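Local coordinates for protein transcriptional regulator KdgR (Pseudomonas aeruginosa, PDB 5Y6I) that probably binds DNA as a transcription factor of the IclR family, with an N-terminal helix-turn-helix domain and a C-terminal regulatory domain of the GAF clan, at residues G208-A214 against L227-A233; A61-A65 against L76-A80; M91-A97 against I255-M259. One frame throughout, in Å; residues are numbered along the deposited sequence.

Contact 1: residues G208-A214 against L227-A233; sequences GVEALSA and LTVVGPA
Val229 N donates to Leu212 O at 2.7 Å, and Leu212 N donates back to Val229 O. This reciprocal pair lies in the middle of an antiparallel beta hairpin, made of strands 209-217 and 223-232 of the GAF-like sheet. Ala214 and Leu227 exchange a second pair of bonds. Glu210 and Gly231 exchange a third.

Val209, Ala211 and Ser213 face Pro232, Val230 and Thr228 in non-hydrogen-bonded pairs. Their side chains share one sheet face, where Ala211 CB lies 4.2 Å from Val230 CG2. Helix 150-158 covers part of this face. Ser213 OG hydrogen-bonds Ser150 OG, and Thr228 OG1 bonds Phe113 O on the next strand.

On the reverse face Leu212 CB lies 4.4 Å from Val229 CB. Helices 93-108 and 244-258 pack on this side: Val229 reaches Leu104, and Leu212 reaches Leu248.

At the end of the paired region Ala233 N still bonds Gly208 O at 3.3 Å. The Glu210 side chain bends at chi2 (62°) and folds back toward Ala233. Its OE1 comes 3.5 Å from Ala233 CB; it is also near Ala233 N, but the angle there is too poor for a hydrogen bond.

Contact 2: residues A61-A65 against L76-A80; sequences ASGFA and LGREA
Phe64 chi1 (-86°) swings its ring back across to Glu79, although its CB sets off away from segment 76-80. The start of helix 78-88 sets Glu79 CB over the ring. Glu79 chi1 (-85°), with CG beside the backbone N and anti to the carbonyl carbon, sends CG toward Ser62 O. CB stands 3.6 Å from the centroid of the Phe64 ring, only 13° off its normal. This is a CH-pi contact over the face. The carboxylate, beyond a bend at chi2, is strongly tilted against the ring. Its OE2 makes a weak, long ion pair with Arg82. On the ring's own side of the contact, Ser62 CB lies at its edge.

Two backbone bonds hold the pieces together. Gly77 N donates to Phe64 O at 2.9 Å. Glu79 N donates to Gly63 O at 3.2 Å, so the carbonyl of the residue that ends helix 49-61 accepts an N-H from the first turn of helix 78-88. Gly63 ends its helix in a Schellman motif, and Gly77 is the N-cap of helix 78-88. Gly77 CA makes a CA-H...O contact with Gly63 O. Ala80 CB also meets Phe64 O at 3.6 Å.

Strands 65-67 and 74-76, which start and end within the two segments, form the wing of a winged helix-turn-helix. Leu26 of helix 18-31 touches both Phe64 and Leu76. Thr23 of the second subunit also packs on Phe64, and helix 78-88 leads from the wing toward helix 93-108.

Contact 3: residues M91-A97 against I255-M259; sequences MDVLKSA and ISWRM
Met259 reaches out just past helix 244-258 and crosses both Met91 and Val93 obliquely. Its three outer atoms meet different parts of the other segment. CG lies 3.7 Å from Ser96 OG. SD lies alongside Val93, 3.7 Å from its CB. CE comes up against the start of helix 93-108, near the backbone N atoms of Asp92 and Val93, and is 3.7 Å from Met91 CB. The bend at chi3 (70°) turns this methyl toward the helix start.

The sulfur of Met91 comes 3.5 Å from Met259 O. Met91 thus meets Met259 twice, by CB at the CE methyl and by SD at the backbone carbonyl O.

One turn earlier in helix 244-258, Ile255 packs on Ala97. Its CD1 meets Ala97 CB at 3.6 Å, with CG2 close behind. Ile255 CG2 also approaches Val93 CG2, at 4.3 Å. Val93 CG2, anti to the backbone N, is the branch turned toward Ile255.

Polar groups hold the first turn of helix 93-108. Ser96 OG and Ser96 N both donate to Asp92 O, the hydroxyl at 3.1 Å and from above the carbonyl plane. Asp92 is the N-cap, and its carboxylate accepts weak bonds from Leu94 N and Lys95 N. Arg258 is exposed, and its NH1 lies near Ser96 O at too poor an angle for a hydrogen bond.

Val93 and Ile255 also touch Val216 on strand 209-217. The arrangement is that of the GAF-like IclR C-terminal domain: the N-terminal and C-terminal helices of the domain pack together on one face of its antiparallel sheet.

In the fold
From the N terminus, contact 2 comes first. It closes the short wing loop of the DNA-binding domain and ties the end of helix 49-61 to the start of helix 78-88. That helix leads on to contact 3, which opens at 91-97, at the start of helix 93-108. Contact 3 closes only at 255-259, so it brings the two ends of the C-terminal domain together. Contact 1 falls within that long loop and closes a hairpin in the central sheet. Contacts 1 and 3 touch through Leu227 and Ile255. Contact 2 stands apart, its centre 47 Å from that of contact 1. Both contact 2 and contact 3 touch the second subunit.

Contact 1: residues G208-A214 against L227-A233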
# COMPACT_ATOMS: atom_id res chain seq x y z
N GLY A 208 9.66 -36.67 -4.91
CA GLY A 208 11.00 -36.47 -5.41
C GLY A 208 11.35 -35.03 -5.73
O GLY A 208 12.50 -34.76 -6.07
N VAL A 209 10.42 -34.08 -5.64
CA VAL A 209 10.79 -32.67 -5.73
C VAL A 209 10.41 -32.00 -4.42
O VAL A 209 9.27 -32.13 -3.95
CB VAL A 209 10.19 -31.94 -6.95
CG1 VAL A 209 10.38 -32.73 -8.20
CG2 VAL A 209 8.78 -31.56 -6.80
N GLU A 210 11.38 -31.33 -3.81
CA GLU A 210 11.19 -30.66 -2.54
C GLU A 210 11.17 -29.15 -2.76
O GLU A 210 12.02 -28.61 -3.49
CB GLU A 210 12.29 -31.06 -1.55
CG GLU A 210 12.02 -32.38 -0.83
CD GLU A 210 11.93 -33.58 -1.75
OE1 GLU A 210 12.42 -33.47 -2.90
OE2 GLU A 210 11.37 -34.62 -1.34
N ALA A 211 10.20 -28.48 -2.15
CA ALA A 211 10.07 -27.04 -2.27
C ALA A 211 10.17 -26.39 -0.89
O ALA A 211 10.12 -27.05 0.15
CB ALA A 211 8.75 -26.65 -2.94
N LEU A 212 10.34 -25.08 -0.92
CA LEU A 212 10.42 -24.27 0.28
C LEU A 212 9.82 -22.92 -0.08
O LEU A 212 10.07 -22.42 -1.18
CB LEU A 212 11.86 -24.12 0.76
CG LEU A 212 12.11 -23.64 2.19
CD1 LEU A 212 11.86 -24.79 3.15
CD2 LEU A 212 13.52 -23.10 2.33
N SER A 213 9.02 -22.36 0.83
CA SER A 213 8.20 -21.20 0.51
C SER A 213 8.11 -20.26 1.70
O SER A 213 7.89 -20.69 2.83
CB SER A 213 6.79 -21.62 0.13
OG SER A 213 6.82 -22.54 -0.94
N ALA A 214 8.19 -18.96 1.41
CA ALA A 214 8.03 -17.89 2.37
C ALA A 214 7.23 -16.76 1.73
O ALA A 214 7.27 -16.58 0.51
CB ALA A 214 9.37 -17.34 2.86
N LEU A 227 7.64 -16.44 -2.32
CA LEU A 227 8.91 -16.75 -2.96
C LEU A 227 9.33 -18.13 -2.48
O LEU A 227 9.14 -18.48 -1.31
CB LEU A 227 9.97 -15.70 -2.62
CG LEU A 227 11.09 -15.52 -3.65
CD1 LEU A 227 11.72 -14.14 -3.49
CD2 LEU A 227 12.16 -16.61 -3.54
N THR A 228 9.93 -18.91 -3.38
CA THR A 228 9.90 -20.35 -3.25
C THR A 228 11.11 -20.97 -3.92
O THR A 228 11.43 -20.63 -5.07
CB THR A 228 8.64 -20.88 -3.91
OG1 THR A 228 8.44 -20.08 -5.08
CG2 THR A 228 7.45 -20.70 -3.05
N VAL A 229 11.75 -21.92 -3.23
CA VAL A 229 12.91 -22.64 -3.74
C VAL A 229 12.50 -24.09 -3.98
O VAL A 229 11.70 -24.66 -3.24
CB VAL A 229 14.09 -22.55 -2.75
CG1 VAL A 229 15.26 -23.43 -3.22
CG2 VAL A 229 14.52 -21.10 -2.57
N VAL A 230 13.07 -24.70 -5.02
CA VAL A 230 12.57 -26.00 -5.43
C VAL A 230 13.68 -26.80 -6.11
O VAL A 230 14.59 -26.23 -6.72
CB VAL A 230 11.32 -25.81 -6.32
CG1 VAL A 230 11.66 -25.01 -7.55
CG2 VAL A 230 10.65 -27.13 -6.66
N GLY A 231 13.62 -28.13 -5.96
CA GLY A 231 14.66 -29.02 -6.41
C GLY A 231 14.51 -30.42 -5.85
O GLY A 231 14.09 -30.62 -4.71
N PRO A 232 14.90 -31.43 -6.62
CA PRO A 232 14.75 -32.82 -6.16
C PRO A 232 15.56 -33.14 -4.91
O PRO A 232 16.56 -32.48 -4.59
CB PRO A 232 15.25 -33.65 -7.36
CG PRO A 232 15.12 -32.75 -8.54
CD PRO A 232 15.43 -31.37 -7.99
N ALA A 233 15.15 -34.22 -4.23
CA ALA A 233 15.59 -34.53 -2.86
C ALA A 233 17.10 -34.68 -2.74
O ALA A 233 17.68 -34.29 -1.72
CB ALA A 233 14.90 -35.81 -2.36

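Contact 2: residues A61-A65 against L76-A80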
# COMPACT_ATOMS: atom_id res chain seq x y z
N ALA A 61 6.98 25.35 6.72
CA ALA A 61 6.81 26.13 5.50
C ALA A 61 6.53 25.24 4.30
O ALA A 61 5.55 25.44 3.57
CB ALA A 61 8.06 26.98 5.24
N SER A 62 7.38 24.24 4.06
CA SER A 62 7.22 23.39 2.89
C SER A 62 5.98 22.50 2.95
O SER A 62 5.75 21.73 2.00
CB SER A 62 8.48 22.54 2.70
OG SER A 62 8.73 21.79 3.87
N GLY A 63 5.18 22.58 4.01
CA GLY A 63 4.02 21.74 4.16
C GLY A 63 4.31 20.32 4.60
O GLY A 63 3.37 19.55 4.81
N PHE A 64 5.59 19.95 4.72
CA PHE A 64 5.95 18.60 5.10
C PHE A 64 5.70 18.33 6.58
O PHE A 64 5.69 17.16 6.98
CB PHE A 64 7.42 18.32 4.73
CG PHE A 64 7.59 17.83 3.30
CD1 PHE A 64 7.73 18.72 2.26
CD2 PHE A 64 7.58 16.48 3.01
CE1 PHE A 64 7.87 18.28 0.96
CE2 PHE A 64 7.71 16.04 1.70
CZ PHE A 64 7.86 16.95 0.68
N ALA A 65 5.46 19.37 7.37
CA ALA A 65 5.12 19.21 8.78
C ALA A 65 4.14 20.30 9.18
O ALA A 65 4.00 21.33 8.51
CB ALA A 65 6.37 19.25 9.66
N LEU A 76 3.18 15.30 10.81
CA LEU A 76 3.45 15.34 9.39
C LEU A 76 2.44 16.22 8.69
O LEU A 76 1.25 16.21 9.01
CB LEU A 76 3.45 13.95 8.79
CG LEU A 76 4.52 13.05 9.39
CD1 LEU A 76 4.14 11.57 9.25
CD2 LEU A 76 5.83 13.34 8.72
N GLY A 77 2.93 16.99 7.72
CA GLY A 77 2.06 17.81 6.91
C GLY A 77 1.45 17.04 5.75
O GLY A 77 1.73 15.86 5.51
N ARG A 78 0.59 17.75 5.00
CA ARG A 78 -0.03 17.17 3.82
C ARG A 78 0.99 16.86 2.73
O ARG A 78 0.79 15.92 1.95
CB ARG A 78 -1.11 18.09 3.28
CG ARG A 78 -2.47 17.93 3.91
CD ARG A 78 -2.97 16.50 3.86
NE ARG A 78 -3.94 16.27 4.92
CZ ARG A 78 -3.61 15.93 6.17
NH1 ARG A 78 -4.56 15.75 7.08
NH2 ARG A 78 -2.34 15.76 6.50
N GLU A 79 2.08 17.63 2.65
CA GLU A 79 3.15 17.25 1.73
C GLU A 79 3.75 15.90 2.09
O GLU A 79 4.09 15.11 1.21
CB GLU A 79 4.24 18.32 1.71
CG GLU A 79 3.92 19.45 0.76
CD GLU A 79 3.38 18.93 -0.55
OE1 GLU A 79 3.95 17.96 -1.10
OE2 GLU A 79 2.37 19.48 -1.02
N ALA A 80 3.88 15.62 3.38
CA ALA A 80 4.32 14.30 3.80
C ALA A 80 3.35 13.23 3.31
O ALA A 80 3.76 12.17 2.83
CB ALA A 80 4.47 14.25 5.32

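Contact 3: residues M91-A97 against I255-M259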
# COMPACT_ATOMS: atom_id res chain seq x y z
N MET A 91 4.27 0.91 -5.22
CA MET A 91 4.71 -0.41 -4.81
C MET A 91 4.47 -1.42 -5.93
O MET A 91 3.45 -1.37 -6.63
CB MET A 91 3.98 -0.85 -3.55
CG MET A 91 4.46 -0.24 -2.26
SD MET A 91 3.63 -0.99 -0.84
CE MET A 91 1.94 -0.49 -1.12
N ASP A 92 5.43 -2.34 -6.11
CA ASP A 92 5.32 -3.38 -7.13
C ASP A 92 6.26 -4.52 -6.73
O ASP A 92 7.47 -4.43 -6.96
CB ASP A 92 5.66 -2.86 -8.52
CG ASP A 92 5.60 -3.95 -9.57
OD1 ASP A 92 4.74 -4.85 -9.42
OD2 ASP A 92 6.41 -3.94 -10.52
N VAL A 93 5.70 -5.57 -6.14
CA VAL A 93 6.53 -6.69 -5.72
C VAL A 93 7.24 -7.31 -6.91
O VAL A 93 8.29 -7.92 -6.75
CB VAL A 93 5.69 -7.73 -4.96
CG1 VAL A 93 4.78 -8.49 -5.92
CG2 VAL A 93 6.58 -8.67 -4.16
N LEU A 94 6.71 -7.15 -8.12
CA LEU A 94 7.40 -7.73 -9.27
C LEU A 94 8.68 -6.98 -9.56
O LEU A 94 9.70 -7.59 -9.91
CB LEU A 94 6.49 -7.75 -10.49
CG LEU A 94 5.83 -9.12 -10.70
CD1 LEU A 94 5.05 -9.58 -9.47
CD2 LEU A 94 4.96 -9.16 -11.96
N LYS A 95 8.66 -5.65 -9.40
CA LYS A 95 9.87 -4.84 -9.51
C LYS A 95 10.84 -5.16 -8.38
O LYS A 95 11.98 -5.59 -8.62
CB LYS A 95 9.51 -3.35 -9.52
CG LYS A 95 10.70 -2.37 -9.55
CD LYS A 95 10.94 -1.68 -8.19
CE LYS A 95 12.41 -1.31 -8.01
NZ LYS A 95 12.79 -0.92 -6.61
N SER A 96 10.40 -4.99 -7.13
CA SER A 96 11.32 -5.07 -6.00
C SER A 96 11.94 -6.46 -5.86
O SER A 96 13.04 -6.59 -5.31
CB SER A 96 10.62 -4.70 -4.68
OG SER A 96 9.63 -3.70 -4.85
N ALA A 97 11.25 -7.50 -6.32
CA ALA A 97 11.73 -8.86 -6.09
C ALA A 97 12.72 -9.35 -7.15
O ALA A 97 13.50 -10.27 -6.86
CB ALA A 97 10.55 -9.83 -6.04
N ILE A 255 13.05 -8.15 0.49
CA ILE A 255 12.05 -7.67 -0.46
C ILE A 255 10.92 -6.95 0.27
O ILE A 255 10.44 -5.90 -0.18
CB ILE A 255 11.50 -8.83 -1.30
CG1 ILE A 255 12.62 -9.57 -2.04
CG2 ILE A 255 10.44 -8.34 -2.29
CD1 ILE A 255 12.09 -10.73 -2.90
N SER A 256 10.50 -7.49 1.42
CA SER A 256 9.43 -6.88 2.18
C SER A 256 9.83 -5.49 2.65
O SER A 256 9.16 -4.50 2.35
CB SER A 256 9.05 -7.75 3.38
OG SER A 256 8.21 -8.82 2.99
N TRP A 257 10.91 -5.42 3.43
CA TRP A 257 11.35 -4.15 4.00
C TRP A 257 11.59 -3.11 2.92
O TRP A 257 11.45 -1.91 3.17
CB TRP A 257 12.60 -4.39 4.84
CG TRP A 257 13.26 -3.19 5.42
CD1 TRP A 257 13.19 -2.75 6.71
CD2 TRP A 257 14.15 -2.29 4.74
NE1 TRP A 257 13.96 -1.62 6.87
CE2 TRP A 257 14.55 -1.32 5.67
CE3 TRP A 257 14.62 -2.21 3.42
CZ2 TRP A 257 15.42 -0.28 5.33
CZ3 TRP A 257 15.47 -1.18 3.08
CH2 TRP A 257 15.86 -0.23 4.03
N ARG A 258 11.92 -3.54 1.70
CA ARG A 258 12.07 -2.56 0.64
C ARG A 258 10.73 -2.05 0.13
O ARG A 258 10.68 -0.97 -0.47
CB ARG A 258 12.90 -3.14 -0.51
CG ARG A 258 14.39 -3.10 -0.18
CD ARG A 258 15.24 -4.07 -0.99
NE ARG A 258 14.90 -4.04 -2.40
CZ ARG A 258 15.67 -4.53 -3.36
NH1 ARG A 258 15.28 -4.48 -4.63
NH2 ARG A 258 16.85 -5.06 -3.05
N MET A 259 9.66 -2.79 0.36
CA MET A 259 8.31 -2.33 0.08
C MET A 259 7.68 -1.60 1.26
O MET A 259 6.50 -1.29 1.21
CB MET A 259 7.45 -3.52 -0.35
CG MET A 259 8.04 -4.25 -1.55
SD MET A 259 6.85 -5.29 -2.40
CE MET A 259 5.84 -4.01 -3.11